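Local coordinates for phosphodiesterase (PDB 5H2Q), which belongs to the cyclic nucleotide phosphodiesterase family of the HD clan, with an all-helical domain that holds zinc and magnesium ions beside a ligand pocket, at residues Q62-S67 with E117-L122; E176-G181 with A186-A191; K248-S253 with A329-V334. All coordinates share one frame; numbering follows the deposited sequence.

From the N terminus the chain first reaches residues 62-67, at the end of helix 60-63, and contact 1 closes a mostly helical loop of 49 residues when helix 115-127 packs against them. Contact 2 follows with a short closure, only four residues between its segments, where the start of helix 185-200 comes back against the turn that follows helix 159-172. Contact 3 spans 75 residues and brings the C-terminal helix 318-334 to the start of helix 250-274. The three loops run in series, none nested or crossed. Contacts 1 and 2 touch, through Cys-66 with Val-179 and Phe-119 with Val-179, whereas contact 3 lies across the chain's centre, about 35 Å from contact 1 between centres.

Contact 1. Residues Q62-S67 with E117-L122; sequences QKFGCS and ECFVLL
Phe-64 and Phe-119 meet side by side, with CD2 of Phe-64 3.8 Å from CD2 of Phe-119. Their planes are nearly parallel, 19° apart, but the rings are slid past each other until their centroids stand 5.7 Å apart and they barely overlap. CD2 of Phe-64 also lies 3.9 Å from CB of Phe-119, so the contact takes in the base of the Phe-119 side chain as well as its ring. Phenylalanine suits both places, since two flat apolar rings can lie nearly parallel between turn and helix without needing polar partners. Beyond this pair, CB of Cys-66 approaches CZ of Phe-119 at 4.2 Å, a small group beside the outer end of the phenyl ring. Phe-119 gets there because its CG stands anti to the backbone N (chi1 179°), which carries the ring out from helix 115-127 toward the turn. That turn, just before helix 68-80, is a Schellman motif ending helix 60-63: Gly-65 N bonds to Gln-62 O at 3.2 Å, and Cys-66 N returns to Pro-61 O. Gly-65 takes the C-prime place with positive phi, a conformation glycine adopts with little strain, and the CB bonds of Phe-64 and Cys-66, on either side of it in sequence, are both directed toward helix 115-127. Lys-63 CB covers one face of the Phe-64 ring near its rim. Leu-183 also packs on Phe-64, and Val-179 on Cys-66.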
ATOM      1  N   GLN A  62       5.247   0.101 -20.757  1.00 14.87           N
ATOM      2  CA  GLN A  62       5.561   0.174 -22.195  1.00 14.73           C
ATOM      3  C   GLN A  62       4.659   1.174 -22.917  1.00 18.81           C
ATOM      4  O   GLN A  62       5.140   2.007 -23.690  1.00 17.38           O
ATOM      5  CB  GLN A  62       5.447  -1.208 -22.845  1.00 15.96           C
ATOM      6  CG  GLN A  62       6.379  -2.299 -22.262  1.00 23.00           C
ATOM      7  CD  GLN A  62       5.729  -3.125 -21.171  1.00 27.54           C
ATOM      8  OE1 GLN A  62       5.048  -2.597 -20.296  1.00 22.78           O
ATOM      9  NE2 GLN A  62       5.996  -4.430 -21.136  1.00 17.89           N
ATOM     10  N   LYS A  63       3.345   1.142 -22.594  1.00 16.45           N
ATOM     11  CA  LYS A  63       2.350   2.054 -23.165  1.00 16.80           C
ATOM     12  C   LYS A  63       2.612   3.504 -22.795  1.00 19.68           C
ATOM     13  O   LYS A  63       2.181   4.393 -23.535  1.00 20.80           O
ATOM     14  CB  LYS A  63       0.942   1.690 -22.681  1.00 19.26           C
ATOM     15  CG  LYS A  63       0.406   0.436 -23.288  1.00 15.71           C
ATOM     16  CD  LYS A  63      -0.964   0.058 -22.670  1.00 16.39           C
ATOM     17  CE  LYS A  63      -1.370  -1.264 -23.261  1.00 23.25           C
ATOM     18  NZ  LYS A  63      -2.631  -1.809 -22.687  1.00 14.92           N
ATOM     19  N   PHE A  64       3.292   3.750 -21.656  1.00 14.56           N
ATOM     20  CA  PHE A  64       3.557   5.110 -21.204  1.00 14.73           C
ATOM     21  C   PHE A  64       5.027   5.513 -21.341  1.00 18.67           C
ATOM     22  O   PHE A  64       5.429   6.526 -20.784  1.00 19.11           O
ATOM     23  CB  PHE A  64       3.003   5.364 -19.786  1.00 15.47           C
ATOM     24  CG  PHE A  64       1.502   5.168 -19.823  1.00 16.39           C
ATOM     25  CD1 PHE A  64       0.687   6.035 -20.557  1.00 19.04           C
ATOM     26  CD2 PHE A  64       0.913   4.058 -19.221  1.00 16.64           C
ATOM     27  CE1 PHE A  64      -0.694   5.808 -20.655  1.00 19.28           C
ATOM     28  CE2 PHE A  64      -0.468   3.830 -19.331  1.00 19.34           C
ATOM     29  CZ  PHE A  64      -1.254   4.693 -20.072  1.00 18.24           C
ATOM     30  N   GLY A  65       5.754   4.795 -22.190  1.00 16.35           N
ATOM     31  CA  GLY A  65       7.135   5.139 -22.529  1.00 16.99           C
ATOM     32  C   GLY A  65       8.125   4.951 -21.408  1.00 19.16           C
ATOM     33  O   GLY A  65       9.184   5.594 -21.393  1.00 17.40           O
ATOM     34  N   CYS A  66       7.772   4.084 -20.446  1.00 15.52           N
ATOM     35  CA  CYS A  66       8.656   3.724 -19.345  1.00 15.66           C
ATOM     36  C   CYS A  66       9.399   2.471 -19.771  1.00 19.34           C
ATOM     37  O   CYS A  66       8.792   1.396 -19.880  1.00 18.55           O
ATOM     38  CB  CYS A  66       7.867   3.488 -18.057  1.00 15.60           C
ATOM     39  SG  CYS A  66       8.901   2.945 -16.676  1.00 18.04           S
ATOM     40  N   SER A  67      10.711   2.608 -20.048  1.00 15.85           N
ATOM     41  CA  SER A  67      11.549   1.494 -20.474  1.00 15.69           C
ATOM     42  C   SER A  67      11.676   0.464 -19.357  1.00 18.72           C
ATOM     43  O   SER A  67      11.458   0.793 -18.170  1.00 17.62           O
ATOM     44  CB  SER A  67      12.937   1.990 -20.877  1.00 19.16           C
ATOM     45  OG  SER A  67      13.716   2.312 -19.735  1.00 23.30           O
ATOM     46  N   GLU A 117      -4.202   6.062 -15.260  1.00 12.96           N
ATOM     47  CA  GLU A 117      -4.451   6.056 -13.804  1.00 13.15           C
ATOM     48  C   GLU A 117      -4.138   4.689 -13.151  1.00 14.32           C
ATOM     49  O   GLU A 117      -3.684   4.627 -12.011  1.00 14.16           O
ATOM     50  CB  GLU A 117      -5.870   6.523 -13.505  1.00 14.47           C
ATOM     51  CG  GLU A 117      -6.069   8.005 -13.762  1.00 15.53           C
ATOM     52  CD  GLU A 117      -7.515   8.398 -13.941  1.00 20.18           C
ATOM     53  OE1 GLU A 117      -8.381   7.498 -14.070  1.00 22.56           O
ATOM     54  OE2 GLU A 117      -7.789   9.615 -13.872  1.00 22.69           O
ATOM     55  N   CYS A 118      -4.380   3.594 -13.889  1.00 11.41           N
ATOM     56  CA  CYS A 118      -4.060   2.245 -13.408  1.00 10.66           C
ATOM     57  C   CYS A 118      -2.547   2.123 -13.233  1.00 12.67           C
ATOM     58  O   CYS A 118      -2.088   1.669 -12.187  1.00 12.00           O
ATOM     59  CB  CYS A 118      -4.595   1.197 -14.360  1.00 11.53           C
ATOM     60  SG  CYS A 118      -6.409   1.065 -14.340  1.00 15.45           S
ATOM     61  N   PHE A 119      -1.778   2.586 -14.234  1.00 12.16           N
ATOM     62  CA  PHE A 119      -0.312   2.585 -14.162  1.00 11.39           C
ATOM     63  C   PHE A 119       0.131   3.431 -12.962  1.00 13.35           C
ATOM     64  O   PHE A 119       0.928   2.969 -12.149  1.00 13.35           O
ATOM     65  CB  PHE A 119       0.270   3.187 -15.454  1.00 12.94           C
ATOM     66  CG  PHE A 119       1.777   3.249 -15.439  1.00 14.57           C
ATOM     67  CD1 PHE A 119       2.531   2.132 -15.089  1.00 15.61           C
ATOM     68  CD2 PHE A 119       2.446   4.428 -15.766  1.00 14.52           C
ATOM     69  CE1 PHE A 119       3.939   2.177 -15.106  1.00 15.65           C
ATOM     70  CE2 PHE A 119       3.853   4.481 -15.751  1.00 16.72           C
ATOM     71  CZ  PHE A 119       4.580   3.354 -15.417  1.00 14.86           C
ATOM     72  N   VAL A 120      -0.403   4.661 -12.843  1.00 11.90           N
ATOM     73  CA  VAL A 120      -0.068   5.541 -11.728  1.00 11.08           C
ATOM     74  C   VAL A 120      -0.345   4.859 -10.387  1.00 13.10           C
ATOM     75  O   VAL A 120       0.491   4.925  -9.487  1.00 13.47           O
ATOM     76  CB  VAL A 120      -0.794   6.916 -11.854  1.00 14.71           C
ATOM     77  CG1 VAL A 120      -0.656   7.747 -10.568  1.00 15.37           C
ATOM     78  CG2 VAL A 120      -0.282   7.692 -13.081  1.00 13.59           C
ATOM     79  N   LEU A 121      -1.510   4.209 -10.237  1.00 11.86           N
ATOM     80  CA  LEU A 121      -1.851   3.541  -8.963  1.00 11.66           C
ATOM     81  C   LEU A 121      -0.846   2.448  -8.574  1.00 12.87           C
ATOM     82  O   LEU A 121      -0.419   2.359  -7.417  1.00 11.21           O
ATOM     83  CB  LEU A 121      -3.213   2.862  -9.111  1.00 13.05           C
ATOM     84  CG  LEU A 121      -4.436   3.413  -8.441  1.00 19.80           C
ATOM     85  CD1 LEU A 121      -5.470   2.298  -8.355  1.00 20.82           C
ATOM     86  CD2 LEU A 121      -4.158   3.914  -7.014  1.00 17.78           C
ATOM     87  N   LEU A 122      -0.446   1.618  -9.553  1.00 11.39           N
ATOM     88  CA  LEU A 122       0.496   0.522  -9.282  1.00 11.41           C
ATOM     89  C   LEU A 122       1.861   1.060  -8.888  1.00 13.32           C
ATOM     90  O   LEU A 122       2.481   0.562  -7.944  1.00 13.95           O
ATOM     91  CB  LEU A 122       0.568  -0.405 -10.490  1.00 11.62           C
ATOM     92  CG  LEU A 122      -0.762  -1.116 -10.809  1.00 14.70           C
ATOM     93  CD1 LEU A 122      -0.675  -1.843 -12.122  1.00 14.59           C
ATOM     94  CD2 LEU A 122      -1.165  -2.088  -9.683  1.00 14.09           C
TER

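Contact 2. Residues E176-G181 with A186-A191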
ATOM      1  N   GLU A 176      16.823   8.498 -14.708  1.00 16.78           N
ATOM      2  CA  GLU A 176      17.053   7.060 -14.846  1.00 17.23           C
ATOM      3  C   GLU A 176      16.080   6.219 -14.035  1.00 18.38           C
ATOM      4  O   GLU A 176      16.023   5.007 -14.237  1.00 17.93           O
ATOM      5  CB  GLU A 176      18.500   6.690 -14.552  1.00 19.15           C
ATOM      6  CG  GLU A 176      19.393   6.932 -15.767  1.00 24.60           C
ATOM      7  CD  GLU A 176      20.863   6.620 -15.558  1.00 37.93           C
ATOM      8  OE1 GLU A 176      21.284   6.422 -14.396  1.00 24.34           O
ATOM      9  OE2 GLU A 176      21.595   6.560 -16.570  1.00 31.29           O
ATOM     10  N   SER A 177      15.295   6.857 -13.166  1.00 13.13           N
ATOM     11  CA  SER A 177      14.268   6.155 -12.377  1.00 12.77           C
ATOM     12  C   SER A 177      12.919   6.856 -12.511  1.00 16.28           C
ATOM     13  O   SER A 177      11.984   6.566 -11.748  1.00 16.66           O
ATOM     14  CB  SER A 177      14.698   6.025 -10.916  1.00 19.37           C
ATOM     15  OG  SER A 177      15.119   7.258 -10.355  1.00 22.61           O
ATOM     16  N   ASP A 178      12.795   7.769 -13.494  1.00 13.79           N
ATOM     17  CA  ASP A 178      11.546   8.482 -13.652  1.00 14.31           C
ATOM     18  C   ASP A 178      10.593   7.682 -14.507  1.00 16.60           C
ATOM     19  O   ASP A 178      10.580   7.805 -15.743  1.00 15.46           O
ATOM     20  CB  ASP A 178      11.743   9.915 -14.170  1.00 16.06           C
ATOM     21  CG  ASP A 178      10.459  10.730 -14.237  1.00 18.85           C
ATOM     22  OD1 ASP A 178       9.386  10.204 -13.810  1.00 16.06           O
ATOM     23  OD2 ASP A 178      10.528  11.909 -14.654  1.00 20.35           O
ATOM     24  N   VAL A 179       9.758   6.872 -13.833  1.00 14.08           N
ATOM     25  CA  VAL A 179       8.755   6.063 -14.519  1.00 12.69           C
ATOM     26  C   VAL A 179       7.714   6.901 -15.207  1.00 13.77           C
ATOM     27  O   VAL A 179       6.946   6.346 -15.974  1.00 14.15           O
ATOM     28  CB  VAL A 179       8.090   4.975 -13.623  1.00 15.43           C
ATOM     29  CG1 VAL A 179       9.120   3.912 -13.216  1.00 14.70           C
ATOM     30  CG2 VAL A 179       7.376   5.595 -12.413  1.00 14.48           C
ATOM     31  N   PHE A 180       7.659   8.224 -14.917  1.00 12.35           N
ATOM     32  CA  PHE A 180       6.711   9.138 -15.562  1.00 12.14           C
ATOM     33  C   PHE A 180       7.438   9.986 -16.632  1.00 18.76           C
ATOM     34  O   PHE A 180       6.853  10.912 -17.206  1.00 18.73           O
ATOM     35  CB  PHE A 180       6.029  10.034 -14.536  1.00 12.99           C
ATOM     36  CG  PHE A 180       5.196   9.291 -13.500  1.00 13.33           C
ATOM     37  CD1 PHE A 180       4.510   8.131 -13.839  1.00 15.48           C
ATOM     38  CD2 PHE A 180       5.143   9.727 -12.185  1.00 13.60           C
ATOM     39  CE1 PHE A 180       3.728   7.453 -12.899  1.00 14.97           C
ATOM     40  CE2 PHE A 180       4.358   9.044 -11.234  1.00 15.76           C
ATOM     41  CZ  PHE A 180       3.670   7.905 -11.598  1.00 13.42           C
ATOM     42  N   GLY A 181       8.703   9.642 -16.876  1.00 18.43           N
ATOM     43  CA  GLY A 181       9.580  10.329 -17.816  1.00 18.53           C
ATOM     44  C   GLY A 181       9.142  10.270 -19.269  1.00 22.44           C
ATOM     45  O   GLY A 181       9.543  11.133 -20.043  1.00 21.65           O
ATOM     46  N   ALA A 186      -0.335  17.540 -19.652  1.00 28.42           N
ATOM     47  CA  ALA A 186      -1.397  17.206 -18.706  1.00 28.09           C
ATOM     48  C   ALA A 186      -1.233  15.806 -18.112  1.00 27.28           C
ATOM     49  O   ALA A 186      -1.581  15.611 -16.945  1.00 24.36           O
ATOM     50  CB  ALA A 186      -2.762  17.336 -19.372  1.00 29.18           C
ATOM     51  N   GLU A 187      -0.703  14.840 -18.914  1.00 22.88           N
ATOM     52  CA  GLU A 187      -0.497  13.447 -18.478  1.00 22.11           C
ATOM     53  C   GLU A 187       0.541  13.348 -17.382  1.00 22.87           C
ATOM     54  O   GLU A 187       0.292  12.727 -16.343  1.00 21.47           O
ATOM     55  CB  GLU A 187      -0.188  12.524 -19.669  1.00 23.20           C
ATOM     56  CG  GLU A 187      -1.458  12.233 -20.463  1.00 31.12           C
ATOM     57  CD  GLU A 187      -1.449  11.006 -21.354  1.00 43.08           C
ATOM     58  OE1 GLU A 187      -0.347  10.531 -21.707  1.00 34.71           O
ATOM     59  OE2 GLU A 187      -2.549  10.530 -21.719  1.00 31.64           O
ATOM     60  N   ARG A 188       1.682  13.996 -17.582  1.00 19.66           N
ATOM     61  CA  ARG A 188       2.734  14.017 -16.578  1.00 19.02           C
ATOM     62  C   ARG A 188       2.224  14.686 -15.282  1.00 21.54           C
ATOM     63  O   ARG A 188       2.463  14.174 -14.184  1.00 21.82           O
ATOM     64  CB  ARG A 188       3.955  14.743 -17.124  1.00 22.20           C
ATOM     65  CG  ARG A 188       5.165  14.518 -16.266  1.00 23.72           C
ATOM     66  CD  ARG A 188       6.432  14.990 -16.926  1.00 26.78           C
ATOM     67  NE  ARG A 188       7.419  15.331 -15.907  1.00 22.28           N
ATOM     68  CZ  ARG A 188       8.242  14.465 -15.325  1.00 24.84           C
ATOM     69  NH1 ARG A 188       8.224  13.175 -15.674  1.00 16.84           N
ATOM     70  NH2 ARG A 188       9.098  14.877 -14.401  1.00 20.99           N
ATOM     71  N   THR A 189       1.482  15.809 -15.419  1.00 17.02           N
ATOM     72  CA  THR A 189       0.906  16.516 -14.268  1.00 16.02           C
ATOM     73  C   THR A 189      -0.081  15.625 -13.548  1.00 19.40           C
ATOM     74  O   THR A 189      -0.015  15.561 -12.328  1.00 18.39           O
ATOM     75  CB  THR A 189       0.279  17.865 -14.684  1.00 21.32           C
ATOM     76  OG1 THR A 189       1.294  18.662 -15.287  1.00 22.45           O
ATOM     77  CG2 THR A 189      -0.318  18.620 -13.513  1.00 22.15           C
ATOM     78  N   LEU A 190      -0.959  14.908 -14.294  1.00 17.16           N
ATOM     79  CA  LEU A 190      -1.927  13.977 -13.688  1.00 17.28           C
ATOM     80  C   LEU A 190      -1.160  12.907 -12.908  1.00 18.15           C
ATOM     81  O   LEU A 190      -1.567  12.569 -11.801  1.00 17.42           O
ATOM     82  CB  LEU A 190      -2.849  13.314 -14.752  1.00 18.52           C
ATOM     83  CG  LEU A 190      -3.876  12.270 -14.206  1.00 25.84           C
ATOM     84  CD1 LEU A 190      -5.177  12.271 -15.004  1.00 27.36           C
ATOM     85  CD2 LEU A 190      -3.286  10.858 -14.160  1.00 29.43           C
ATOM     86  N   ALA A 191      -0.086  12.345 -13.488  1.00 16.25           N
ATOM     87  CA  ALA A 191       0.661  11.272 -12.818  1.00 15.96           C
ATOM     88  C   ALA A 191       1.209  11.715 -11.463  1.00 17.57           C
ATOM     89  O   ALA A 191       0.938  11.048 -10.462  1.00 15.81           O
ATOM     90  CB  ALA A 191       1.766  10.743 -13.711  1.00 17.17           C
TER
HETATM   91  O   HOH W   1      10.556  13.997 -12.174  1.00 25.43           O
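An Asx turn within a type I beta turn, Asp-178 to Gly-181, receives Arg-188 and Ala-191 from the first turns of helix 185-200 and fastens the connection after helix 159-172 to that helix in this all-helical fold. Asp-178 suits the place because its two carboxylate oxygens serve two tasks. OD1 accepts from Phe-180 N at 2.9 Å, met from above the carboxylate plane, which helps fix the turn. OD2 forms the salt bridge with Arg-188, whose NH1 approaches on the syn side at 2.8 Å. Asp-178 OD2 lies close to the guanidinium plane, although the two flat groups are tilted 62° to each other. A second bond to OD2, from NH2 of Arg-188, is weak, and so is the one from NH1 to Phe-180 O. One nitrogen thus reaches both a side chain and a backbone carbonyl of the turn. Arginine can do this from a helix because its chain runs extended from CG to NE, bringing the guanidinium to the turn although its CB does not point at it.

Phe-180 faces the helix one turn further on. Ala-191 CB sits over the centre of the ring, 3.6 Å from its centroid and 6° off the normal, a CH-pi contact that a methyl group fits closely. Val-179 CG2 lies over the opposite face, toward its rim, and Phe-192 meets the ring in an edge-to-face pair. At the polar end, a water donates to Asp-178 OD2 and accepts from Arg-188 NH2 at 2.8 Å.

Contact 3. Residues K248-S253 with A329-V334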
ATOM      1  N   LYS A 248      -7.428 -11.591   2.542  1.00 17.92           N
ATOM      2  CA  LYS A 248      -6.611 -12.697   2.039  1.00 18.35           C
ATOM      3  C   LYS A 248      -6.940 -14.084   2.622  1.00 27.01           C
ATOM      4  O   LYS A 248      -7.610 -14.129   3.661  1.00 29.02           O
ATOM      5  CB  LYS A 248      -5.125 -12.364   2.262  1.00 20.49           C
ATOM      6  CG  LYS A 248      -4.672 -10.996   1.699  1.00 16.61           C
ATOM      7  CD  LYS A 248      -5.202 -10.756   0.264  1.00 20.91           C
ATOM      8  CE  LYS A 248      -4.675  -9.499  -0.376  1.00 22.93           C
ATOM      9  NZ  LYS A 248      -3.220  -9.637  -0.670  1.00 18.31           N
ATOM     10  N   PRO A 249      -6.405 -15.219   2.071  1.00 22.53           N
ATOM     11  CA  PRO A 249      -6.628 -16.528   2.739  1.00 23.77           C
ATOM     12  C   PRO A 249      -6.087 -16.464   4.180  1.00 27.73           C
ATOM     13  O   PRO A 249      -5.169 -15.678   4.446  1.00 25.01           O
ATOM     14  CB  PRO A 249      -5.842 -17.512   1.882  1.00 25.35           C
ATOM     15  CG  PRO A 249      -5.742 -16.844   0.520  1.00 28.90           C
ATOM     16  CD  PRO A 249      -5.582 -15.381   0.850  1.00 23.67           C
ATOM     17  N   PHE A 250      -6.689 -17.231   5.123  1.00 25.54           N
ATOM     18  CA  PHE A 250      -6.359 -17.115   6.552  1.00 25.28           C
ATOM     19  C   PHE A 250      -4.892 -17.215   6.887  1.00 30.55           C
ATOM     20  O   PHE A 250      -4.415 -16.351   7.615  1.00 31.40           O
ATOM     21  CB  PHE A 250      -7.158 -18.095   7.436  1.00 27.37           C
ATOM     22  CG  PHE A 250      -7.070 -17.735   8.909  1.00 28.86           C
ATOM     23  CD1 PHE A 250      -7.844 -16.709   9.440  1.00 31.70           C
ATOM     24  CD2 PHE A 250      -6.203 -18.416   9.758  1.00 31.25           C
ATOM     25  CE1 PHE A 250      -7.744 -16.361  10.796  1.00 32.03           C
ATOM     26  CE2 PHE A 250      -6.109 -18.074  11.110  1.00 33.58           C
ATOM     27  CZ  PHE A 250      -6.882 -17.051  11.622  1.00 31.65           C
ATOM     28  N   ASP A 251      -4.186 -18.234   6.396  1.00 26.66           N
ATOM     29  CA  ASP A 251      -2.744 -18.401   6.663  1.00 28.63           C
ATOM     30  C   ASP A 251      -1.973 -17.105   6.344  1.00 30.70           C
ATOM     31  O   ASP A 251      -0.984 -16.792   7.015  1.00 30.91           O
ATOM     32  CB  ASP A 251      -2.174 -19.564   5.822  1.00 31.46           C
ATOM     33  CG  ASP A 251      -0.754 -19.978   6.173  1.00 49.23           C
ATOM     34  OD1 ASP A 251      -0.488 -20.240   7.364  1.00 51.38           O
ATOM     35  OD2 ASP A 251       0.073 -20.110   5.242  1.00 57.73           O
ATOM     36  N   ILE A 252      -2.414 -16.377   5.299  1.00 24.82           N
ATOM     37  CA  ILE A 252      -1.776 -15.135   4.860  1.00 22.99           C
ATOM     38  C   ILE A 252      -2.165 -13.973   5.782  1.00 25.74           C
ATOM     39  O   ILE A 252      -1.279 -13.258   6.271  1.00 23.83           O
ATOM     40  CB  ILE A 252      -2.100 -14.865   3.358  1.00 25.15           C
ATOM     41  CG1 ILE A 252      -1.366 -15.900   2.470  1.00 24.56           C
ATOM     42  CG2 ILE A 252      -1.717 -13.428   2.944  1.00 23.74           C
ATOM     43  CD1 ILE A 252      -1.983 -16.117   1.053  1.00 26.31           C
ATOM     44  N   SER A 253      -3.481 -13.770   5.971  1.00 22.31           N
ATOM     45  CA  SER A 253      -4.074 -12.730   6.823  1.00 22.86           C
ATOM     46  C   SER A 253      -3.482 -12.806   8.242  1.00 26.73           C
ATOM     47  O   SER A 253      -3.107 -11.769   8.796  1.00 24.17           O
ATOM     48  CB  SER A 253      -5.586 -12.892   6.875  1.00 25.86           C
ATOM     49  OG  SER A 253      -6.192 -11.720   7.386  1.00 31.32           O
ATOM     50  N   ALA A 329     -14.738 -14.753  11.294  1.00 38.75           N
ATOM     51  CA  ALA A 329     -15.353 -15.918  11.928  1.00 39.63           C
ATOM     52  C   ALA A 329     -14.273 -16.888  12.367  1.00 44.48           C
ATOM     53  O   ALA A 329     -14.436 -17.543  13.396  1.00 44.20           O
ATOM     54  CB  ALA A 329     -16.304 -16.592  10.969  1.00 40.73           C
ATOM     55  N   GLN A 330     -13.150 -16.949  11.621  1.00 40.34           N
ATOM     56  CA  GLN A 330     -12.016 -17.778  12.009  1.00 40.50           C
ATOM     57  C   GLN A 330     -11.305 -17.225  13.255  1.00 43.38           C
ATOM     58  O   GLN A 330     -10.926 -18.014  14.124  1.00 44.39           O
ATOM     59  CB  GLN A 330     -11.041 -18.023  10.846  1.00 42.22           C
ATOM     60  CG  GLN A 330     -11.109 -19.439  10.282  1.00 63.38           C
ATOM     61  CD  GLN A 330     -11.038 -20.486  11.370  1.00 85.85           C
ATOM     62  OE1 GLN A 330     -10.012 -20.670  12.032  1.00 79.92           O
ATOM     63  NE2 GLN A 330     -12.157 -21.140  11.629  1.00 81.47           N
ATOM     64  N   TRP A 331     -11.167 -15.881  13.376  1.00 37.42           N
ATOM     65  CA  TRP A 331     -10.548 -15.293  14.568  1.00 35.82           C
ATOM     66  C   TRP A 331     -11.445 -15.513  15.797  1.00 40.35           C
ATOM     67  O   TRP A 331     -10.924 -15.732  16.887  1.00 40.74           O
ATOM     68  CB  TRP A 331     -10.217 -13.811  14.388  1.00 33.32           C
ATOM     69  CG  TRP A 331      -9.098 -13.526  13.430  1.00 33.21           C
ATOM     70  CD1 TRP A 331      -9.183 -12.802  12.277  1.00 35.72           C
ATOM     71  CD2 TRP A 331      -7.715 -13.888  13.576  1.00 33.09           C
ATOM     72  NE1 TRP A 331      -7.950 -12.718  11.679  1.00 34.63           N
ATOM     73  CE2 TRP A 331      -7.023 -13.349  12.468  1.00 36.28           C
ATOM     74  CE3 TRP A 331      -6.985 -14.611  14.541  1.00 34.03           C
ATOM     75  CZ2 TRP A 331      -5.646 -13.520  12.290  1.00 35.73           C
ATOM     76  CZ3 TRP A 331      -5.616 -14.758  14.374  1.00 35.29           C
ATOM     77  CH2 TRP A 331      -4.962 -14.221  13.258  1.00 36.11           C
ATOM     78  N   GLU A 332     -12.779 -15.501  15.604  1.00 37.33           N
ATOM     79  CA  GLU A 332     -13.773 -15.773  16.654  1.00 38.32           C
ATOM     80  C   GLU A 332     -13.584 -17.200  17.222  1.00 42.95           C
ATOM     81  O   GLU A 332     -13.750 -17.406  18.426  1.00 41.22           O
ATOM     82  CB  GLU A 332     -15.206 -15.617  16.110  1.00 39.49           C
ATOM     83  CG  GLU A 332     -15.723 -14.188  16.094  1.00 50.50           C
ATOM     84  CD  GLU A 332     -16.274 -13.594  17.382  1.00 72.05           C
ATOM     85  OE1 GLU A 332     -15.982 -14.124  18.479  1.00 72.46           O
ATOM     86  OE2 GLU A 332     -16.978 -12.563  17.293  1.00 65.01           O
ATOM     87  N   ARG A 333     -13.218 -18.164  16.349  1.00 40.81           N
ATOM     88  CA  ARG A 333     -12.963 -19.567  16.702  1.00 41.47           C
ATOM     89  C   ARG A 333     -11.667 -19.701  17.505  1.00 48.88           C
ATOM     90  O   ARG A 333     -11.600 -20.530  18.414  1.00 49.25           O
ATOM     91  CB  ARG A 333     -12.872 -20.446  15.441  1.00 41.11           C
ATOM     92  CG  ARG A 333     -14.159 -20.540  14.617  1.00 50.79           C
ATOM     93  CD  ARG A 333     -14.829 -21.896  14.741  1.00 59.86           C
ATOM     94  NE  ARG A 333     -15.673 -21.980  15.933  1.00 66.68           N
ATOM     95  CZ  ARG A 333     -15.877 -23.089  16.638  1.00 79.19           C
ATOM     96  NH1 ARG A 333     -15.289 -24.227  16.286  1.00 65.40           N
ATOM     97  NH2 ARG A 333     -16.660 -23.066  17.708  1.00 62.86           N
ATOM     98  N   VAL A 334     -10.633 -18.899  17.143  1.00 46.63           N
ATOM     99  CA  VAL A 334      -9.309 -18.853  17.779  1.00 47.46           C
ATOM    100  C   VAL A 334      -9.436 -18.481  19.274  1.00 52.37           C
ATOM    101  O   VAL A 334      -8.642 -18.961  20.087  1.00 52.37           O
ATOM    102  CB  VAL A 334      -8.346 -17.916  16.980  1.00 51.44           C
ATOM    103  CG1 VAL A 334      -7.104 -17.535  17.782  1.00 51.30           C
ATOM    104  CG2 VAL A 334      -7.947 -18.547  15.653  1.00 51.27           C
TER
HETATM  105  O   HOH W   2      -7.723 -10.819   9.554  1.00 27.40           O
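Phe-250, Trp-331 and Gln-330 bury most of the surface here, and Phe-250 is the largest contributor. They make up a helix-helix packing between the start of helix 250-274 and the C-terminal helix of this all-helical phosphodiesterase domain. The Phe-250 ring turns an edge onto the face of the Trp-331 indole: CE1 of Phe-250 stands 3.5 Å from CE2 of Trp-331, above the middle of the indole, while CZ lies over the six-membered ring. The planes are 56° apart and the centroid of the phenyl ring is 4.6 Å from that of the indole's six-membered ring, a tilted edge-to-face pair. A broad indole suits this place, since it offers a wide flat surface to a ring arriving on edge. For Phe-250, a chi1 of -166° extends the ring away from the backbone N, out from the helix start.

Gln-330 adds its aliphatic part, with CB 3.7 Å from CE1 of Phe-250. Its chain bends at chi2, and the amide plane is nearly perpendicular to the phenyl ring. Val-334, one turn further on, makes a looser apolar contact through CG2. The indole also has a polar rim: NE1 of Trp-331 donates in the plane of the ring to a water at 2.9 Å, and that water donates to OG of Ser-253 at 2.8 Å. A tryptophan thereby joins the two helices by both its face and its N-H.

The side chain of Trp-331 is about 7 Å from the bound LLI and is flanked by Leu-290, Ala-291 and Gln-294 of helix 290-312 and by Arg-254 and Ala-257 of helix 250-274.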